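Local coordinates for protein cyclodipeptide synthase, BtCDPS (PDB 6ZTU) that probably acts as an aminoacyltransferase that joins two aminoacyl groups, usually delivered by tRNA, into a cyclodipeptide, at residues 29-34 / 57-62; 198-203 / 223-228. All coordinates share one frame; numbering follows the deposited sequence.

Interaction 1: residues 29-34 / 57-62. With 0RE ((2S)-hexane-1,2-diol), chain B.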
# COMPACT_ATOMS: atom_id res chain seq x y z
N ILE A 29 -8.04 -8.88 -5.14
CA ILE A 29 -6.99 -7.88 -5.30
C ILE A 29 -7.24 -6.75 -4.30
O ILE A 29 -8.39 -6.32 -4.09
CB ILE A 29 -6.90 -7.35 -6.75
CG1 ILE A 29 -5.74 -6.36 -6.91
CG2 ILE A 29 -8.22 -6.73 -7.17
CD1 ILE A 29 -5.42 -6.04 -8.38
N LEU A 30 -6.17 -6.31 -3.65
CA LEU A 30 -6.18 -5.14 -2.78
C LEU A 30 -5.40 -4.04 -3.49
O LEU A 30 -4.21 -4.20 -3.75
CB LEU A 30 -5.55 -5.47 -1.42
CG LEU A 30 -5.56 -4.37 -0.35
CD1 LEU A 30 -7.01 -3.99 0.01
CD2 LEU A 30 -4.81 -4.79 0.89
N LEU A 31 -6.08 -2.94 -3.81
CA LEU A 31 -5.47 -1.86 -4.58
C LEU A 31 -4.91 -0.84 -3.60
O LEU A 31 -5.66 -0.21 -2.86
CB LEU A 31 -6.50 -1.22 -5.51
CG LEU A 31 -6.99 -2.12 -6.64
CD1 LEU A 31 -8.23 -1.50 -7.29
CD2 LEU A 31 -5.87 -2.31 -7.67
N GLY A 32 -3.58 -0.69 -3.58
CA GLY A 32 -2.97 0.27 -2.68
C GLY A 32 -2.93 1.66 -3.29
O GLY A 32 -2.34 1.84 -4.36
N ILE A 33 -3.56 2.64 -2.65
CA ILE A 33 -3.63 4.01 -3.15
C ILE A 33 -2.76 4.86 -2.23
O ILE A 33 -3.07 5.03 -1.05
CB ILE A 33 -5.06 4.54 -3.19
CG1 ILE A 33 -6.00 3.56 -3.90
CG2 ILE A 33 -5.09 5.93 -3.84
CD1 ILE A 33 -5.57 3.20 -5.31
N SER A 34 -1.67 5.37 -2.77
CA SER A 34 -0.67 6.07 -1.98
C SER A 34 -1.03 7.54 -1.85
O SER A 34 -1.39 8.17 -2.85
CB SER A 34 0.72 5.92 -2.62
OG SER A 34 1.73 6.24 -1.70
N LYS A 57 -12.40 -11.81 -8.72
CA LYS A 57 -13.68 -12.12 -8.09
C LYS A 57 -14.07 -11.05 -7.07
O LYS A 57 -15.24 -10.65 -6.98
CB LYS A 57 -13.62 -13.49 -7.42
CG LYS A 57 -13.43 -14.63 -8.39
CD LYS A 57 -13.46 -15.96 -7.65
CE LYS A 57 -12.80 -17.06 -8.48
NZ LYS A 57 -12.94 -18.38 -7.80
N ASN A 58 -13.10 -10.56 -6.31
CA ASN A 58 -13.33 -9.60 -5.24
C ASN A 58 -12.27 -8.51 -5.33
O ASN A 58 -11.10 -8.80 -5.59
CB ASN A 58 -13.25 -10.26 -3.87
CG ASN A 58 -14.19 -11.43 -3.74
OD1 ASN A 58 -15.37 -11.25 -3.45
ND2 ASN A 58 -13.68 -12.64 -3.95
N VAL A 59 -12.70 -7.27 -5.08
CA VAL A 59 -11.87 -6.07 -5.19
C VAL A 59 -12.03 -5.26 -3.92
O VAL A 59 -13.16 -4.97 -3.50
CB VAL A 59 -12.27 -5.22 -6.41
CG1 VAL A 59 -11.44 -3.96 -6.47
CG2 VAL A 59 -12.19 -6.03 -7.71
N THR A 60 -10.91 -4.85 -3.32
CA THR A 60 -10.89 -3.96 -2.18
C THR A 60 -9.87 -2.86 -2.45
O THR A 60 -8.85 -3.09 -3.11
CB THR A 60 -10.52 -4.71 -0.88
OG1 THR A 60 -11.42 -5.81 -0.69
CG2 THR A 60 -10.57 -3.78 0.34
N VAL A 61 -10.16 -1.66 -1.96
CA VAL A 61 -9.25 -0.51 -2.08
C VAL A 61 -8.71 -0.18 -0.70
O VAL A 61 -9.48 -0.04 0.26
CB VAL A 61 -9.99 0.70 -2.69
CG1 VAL A 61 -9.14 1.96 -2.63
CG2 VAL A 61 -10.40 0.40 -4.12
N LEU A 62 -7.39 -0.03 -0.59
CA LEU A 62 -6.73 0.35 0.66
C LEU A 62 -6.21 1.77 0.55
O LEU A 62 -5.40 2.07 -0.34
CB LEU A 62 -5.57 -0.59 0.98
CG LEU A 62 -4.90 -0.33 2.34
CD1 LEU A 62 -5.83 -0.73 3.51
CD2 LEU A 62 -3.56 -1.08 2.42
O01 0RE B . 2.55 1.77 -0.06
C02 0RE B . 1.89 1.90 -1.28
C03 0RE B . 0.68 0.97 -1.27
O04 0RE B . 1.10 -0.34 -1.55
C05 0RE B . 0.01 1.04 0.09
C06 0RE B . -0.47 2.47 0.35
C07 0RE B . -1.00 2.54 1.78
C08 0RE B . -2.50 2.78 1.67

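Interaction 2: residues 198-203 / 223-228. With 0RE ((2S)-hexane-1,2-diol), chain B.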
# COMPACT_ATOMS: atom_id res chain seq x y z
N LEU A 198 -1.78 -7.80 -3.02
CA LEU A 198 -1.71 -6.35 -2.98
C LEU A 198 -1.07 -5.86 -4.27
O LEU A 198 -0.06 -6.43 -4.72
CB LEU A 198 -0.89 -5.90 -1.77
CG LEU A 198 -0.49 -4.42 -1.67
CD1 LEU A 198 -1.75 -3.56 -1.49
CD2 LEU A 198 0.48 -4.23 -0.51
N ALA A 199 -1.65 -4.84 -4.89
CA ALA A 199 -1.22 -4.40 -6.22
C ALA A 199 -0.78 -2.94 -6.17
O ALA A 199 -1.49 -2.09 -5.63
CB ALA A 199 -2.34 -4.57 -7.25
N TYR A 200 0.37 -2.66 -6.77
CA TYR A 200 0.96 -1.34 -6.74
C TYR A 200 1.82 -1.22 -7.99
O TYR A 200 2.08 -2.20 -8.67
CB TYR A 200 1.77 -1.12 -5.47
CG TYR A 200 2.10 0.32 -5.17
CD1 TYR A 200 1.09 1.24 -4.92
CD2 TYR A 200 3.42 0.75 -5.13
CE1 TYR A 200 1.39 2.56 -4.65
CE2 TYR A 200 3.72 2.07 -4.86
CZ TYR A 200 2.71 2.97 -4.62
OH TYR A 200 3.01 4.29 -4.34
N HIS A 201 2.24 0.00 -8.31
CA HIS A 201 2.94 0.23 -9.57
C HIS A 201 4.46 0.28 -9.43
O HIS A 201 5.16 0.54 -10.42
CB HIS A 201 2.44 1.52 -10.22
CG HIS A 201 2.70 2.73 -9.40
ND1 HIS A 201 1.95 3.04 -8.28
CD2 HIS A 201 3.65 3.69 -9.50
CE1 HIS A 201 2.41 4.15 -7.74
NE2 HIS A 201 3.44 4.57 -8.46
N ARG A 202 4.98 0.03 -8.24
CA ARG A 202 6.42 0.02 -8.04
C ARG A 202 6.84 -1.27 -7.37
O ARG A 202 6.05 -1.88 -6.64
CB ARG A 202 6.85 1.23 -7.20
CG ARG A 202 6.55 2.58 -7.87
CD ARG A 202 7.66 3.07 -8.81
NE ARG A 202 9.01 2.86 -8.26
CZ ARG A 202 10.02 2.31 -8.93
NH1 ARG A 202 9.85 1.89 -10.19
NH2 ARG A 202 11.21 2.17 -8.35
N PRO A 203 8.06 -1.74 -7.62
CA PRO A 203 8.56 -2.91 -6.90
C PRO A 203 8.61 -2.66 -5.41
O PRO A 203 8.68 -1.53 -4.94
CB PRO A 203 9.97 -3.12 -7.48
CG PRO A 203 10.01 -2.33 -8.73
CD PRO A 203 9.05 -1.19 -8.57
N GLN A 223 -0.79 -14.80 0.69
CA GLN A 223 -0.60 -13.39 0.38
C GLN A 223 0.42 -13.25 -0.74
O GLN A 223 1.49 -13.87 -0.69
CB GLN A 223 -0.14 -12.62 1.62
CG GLN A 223 -0.08 -11.10 1.42
CD GLN A 223 -1.46 -10.49 1.24
OE1 GLN A 223 -2.47 -11.12 1.56
NE2 GLN A 223 -1.51 -9.27 0.73
N GLY A 224 0.10 -12.43 -1.75
CA GLY A 224 1.03 -12.10 -2.81
C GLY A 224 1.13 -10.60 -3.01
O GLY A 224 0.37 -9.81 -2.45
N TYR A 225 2.09 -10.21 -3.85
CA TYR A 225 2.32 -8.82 -4.24
C TYR A 225 2.53 -8.78 -5.74
O TYR A 225 3.29 -9.59 -6.27
CB TYR A 225 3.55 -8.25 -3.52
CG TYR A 225 3.82 -6.78 -3.81
CD1 TYR A 225 3.31 -5.79 -2.99
CD2 TYR A 225 4.61 -6.39 -4.90
CE1 TYR A 225 3.56 -4.43 -3.24
CE2 TYR A 225 4.87 -5.03 -5.17
CZ TYR A 225 4.35 -4.07 -4.32
OH TYR A 225 4.60 -2.72 -4.57
N ILE A 226 1.87 -7.85 -6.42
CA ILE A 226 2.06 -7.71 -7.86
C ILE A 226 2.36 -6.27 -8.22
O ILE A 226 1.79 -5.34 -7.63
CB ILE A 226 0.86 -8.23 -8.69
CG1 ILE A 226 -0.43 -7.46 -8.35
CG2 ILE A 226 0.71 -9.73 -8.53
CD1 ILE A 226 -1.59 -7.86 -9.21
N ILE A 227 3.23 -6.09 -9.21
CA ILE A 227 3.48 -4.79 -9.82
C ILE A 227 2.58 -4.65 -11.03
O ILE A 227 2.54 -5.54 -11.89
CB ILE A 227 4.95 -4.65 -10.23
CG1 ILE A 227 5.89 -4.81 -9.05
CG2 ILE A 227 5.18 -3.30 -10.93
CD1 ILE A 227 7.33 -5.10 -9.48
N LEU A 228 1.85 -3.54 -11.10
CA LEU A 228 1.02 -3.22 -12.25
C LEU A 228 1.79 -2.28 -13.16
O LEU A 228 2.12 -1.15 -12.77
CB LEU A 228 -0.29 -2.57 -11.82
CG LEU A 228 -1.11 -3.35 -10.80
CD1 LEU A 228 -2.37 -2.57 -10.48
CD2 LEU A 228 -1.43 -4.73 -11.34
O01 0RE B . 2.55 1.77 -0.06
C02 0RE B . 1.89 1.90 -1.28
C03 0RE B . 0.68 0.97 -1.27
O04 0RE B . 1.10 -0.34 -1.55
C05 0RE B . 0.01 1.04 0.09
C06 0RE B . -0.47 2.47 0.35
C07 0RE B . -1.00 2.54 1.78
C08 0RE B . -2.50 2.78 1.67
O HOH W 1 4.65 0.61 -13.14

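Interaction 1: residues 29-34 / 57-62
Ile29, Leu31 and Ile33 bond through their backbones to strand 58-62, which runs parallel to strand 29-32. Helix 42-55 links the two strands, so the contact closes a beta-alpha-beta unit of the Rossmann-like core. Five hydrogen bonds alternate along it: Ile29 N to Asn58 O, Thr60 N to Ile29 O, Leu31 N to Thr60 O, Leu62 N to Leu31 O and Ile33 N to Leu62 O. The bond from Leu31 N to Thr60 O is 2.9 Å long, with the donor in the carbonyl plane. Leu30 turns its backbone the other way and bonds to Val197 and Ala199.

Apolar packing covers both faces. On the face of Leu30, Thr60 and Leu62, Leu30 CG is anti to the backbone N (chi1 -176°). With chi2 at 62° as well, Leu30 CD1 lies 3.6 Å from Thr60 CG2 and 3.8 Å from Leu62 CB. Thr60 thus offers its methyl to Leu30, while its OG1 bonds to His28 and Asp109. Phe183 of helix 167-191 packs on Leu30 and Leu62. On the other face Ile29 and Val59 lie side by side, with their CG2 methyls 4.1 Å apart. Leu31 CD1 reaches over to Val59 CG1, and Ile33 CG1 rests 3.7 Å from Val61 CG1. Helix 42-55 packs on this face through Trp51, Ser52 and Ile49.

The ligand (2S)-hexane-1,2-diol sits at the C-terminal ends of the strands. Gly32 has no side chain, which lets ligand C03 come within 4.0 Å of Gly32 CA. The terminal carbon C08 lies 3.6 Å from Leu62 O and also near Leu62 CG and CD2. The two segments meet the diol by van der Waals contact, consistent with a wall that takes a small alkyl chain without directional bonds.

Interaction 2: residues 198-203 / 223-228
Leu198 and Tyr225 pair in a parallel ladder that closes a second beta-alpha-beta unit, strand 196-200, helix 205-211, strand 223-229. Four backbone hydrogen bonds tie it, among them Leu228 N to Tyr200 O at 2.8 Å.

The buried part is tightly packed. Ala199 CB touches Ile226 CG1 at 3.6 Å and also meets Leu228 CD1. On the other face Leu198 CD2 meets the Tyr225 ring near CD1. Tyr225 and Tyr200 extend side by side, and Tyr225 OH approaches Tyr200 CB to 3.4 Å. That hydroxyl donates to Arg202 O, which lies in the plane of the Tyr225 ring at its edge, 2.7 Å from OH. A phenylalanine in place of Tyr225 would probably leave Arg202 O without this donor and the turn after Tyr200 less firmly held.

The Tyr200 ring is sandwiched. Ligand C02 lies over one face, 3.5 Å above the plane and offset toward the rim. His201 ND1 lies over the centre of the opposite face. His201 CG sits between the backbone N and the carbonyl carbon (chi1 62°), which turns the imidazole over the ring.

The solvent side is looser. Arg202 and Pro203 are exposed, and Pro203 CD sits over the Arg202 guanidinium. Ile227 CD1 rests against Pro203 CA. Past the last backbone bond, a water donates to His201 O at 2.8 Å and to Leu228 O at 3.1 Å.

How the interactions relate
Interactions 1 and 2 belong to one mixed sheet, with their centres about 10 Å apart. They join where strands 28-32 and 196-200 lie next to each other. Leu30 O and Ala199 N are 2.9 Å apart, and Gly32 N and Ala199 O 3.2 Å; both are probable hydrogen bonds. The four segments therefore belong to four consecutive parallel strands. Ser34 CB packs 3.3 Å from Tyr200 OH, so the loop after strand 28-32 reaches the Tyr200 side chain. Both contacts line the hexanediol pocket. Gly32 meets the hydroxyl-bearing C03, Ile33 O and Leu62 O meet the tail carbon C08, and the Tyr200 ring has C02 over one face. Glu180 OE1, outside both interactions, is hydrogen-bonded to the diol.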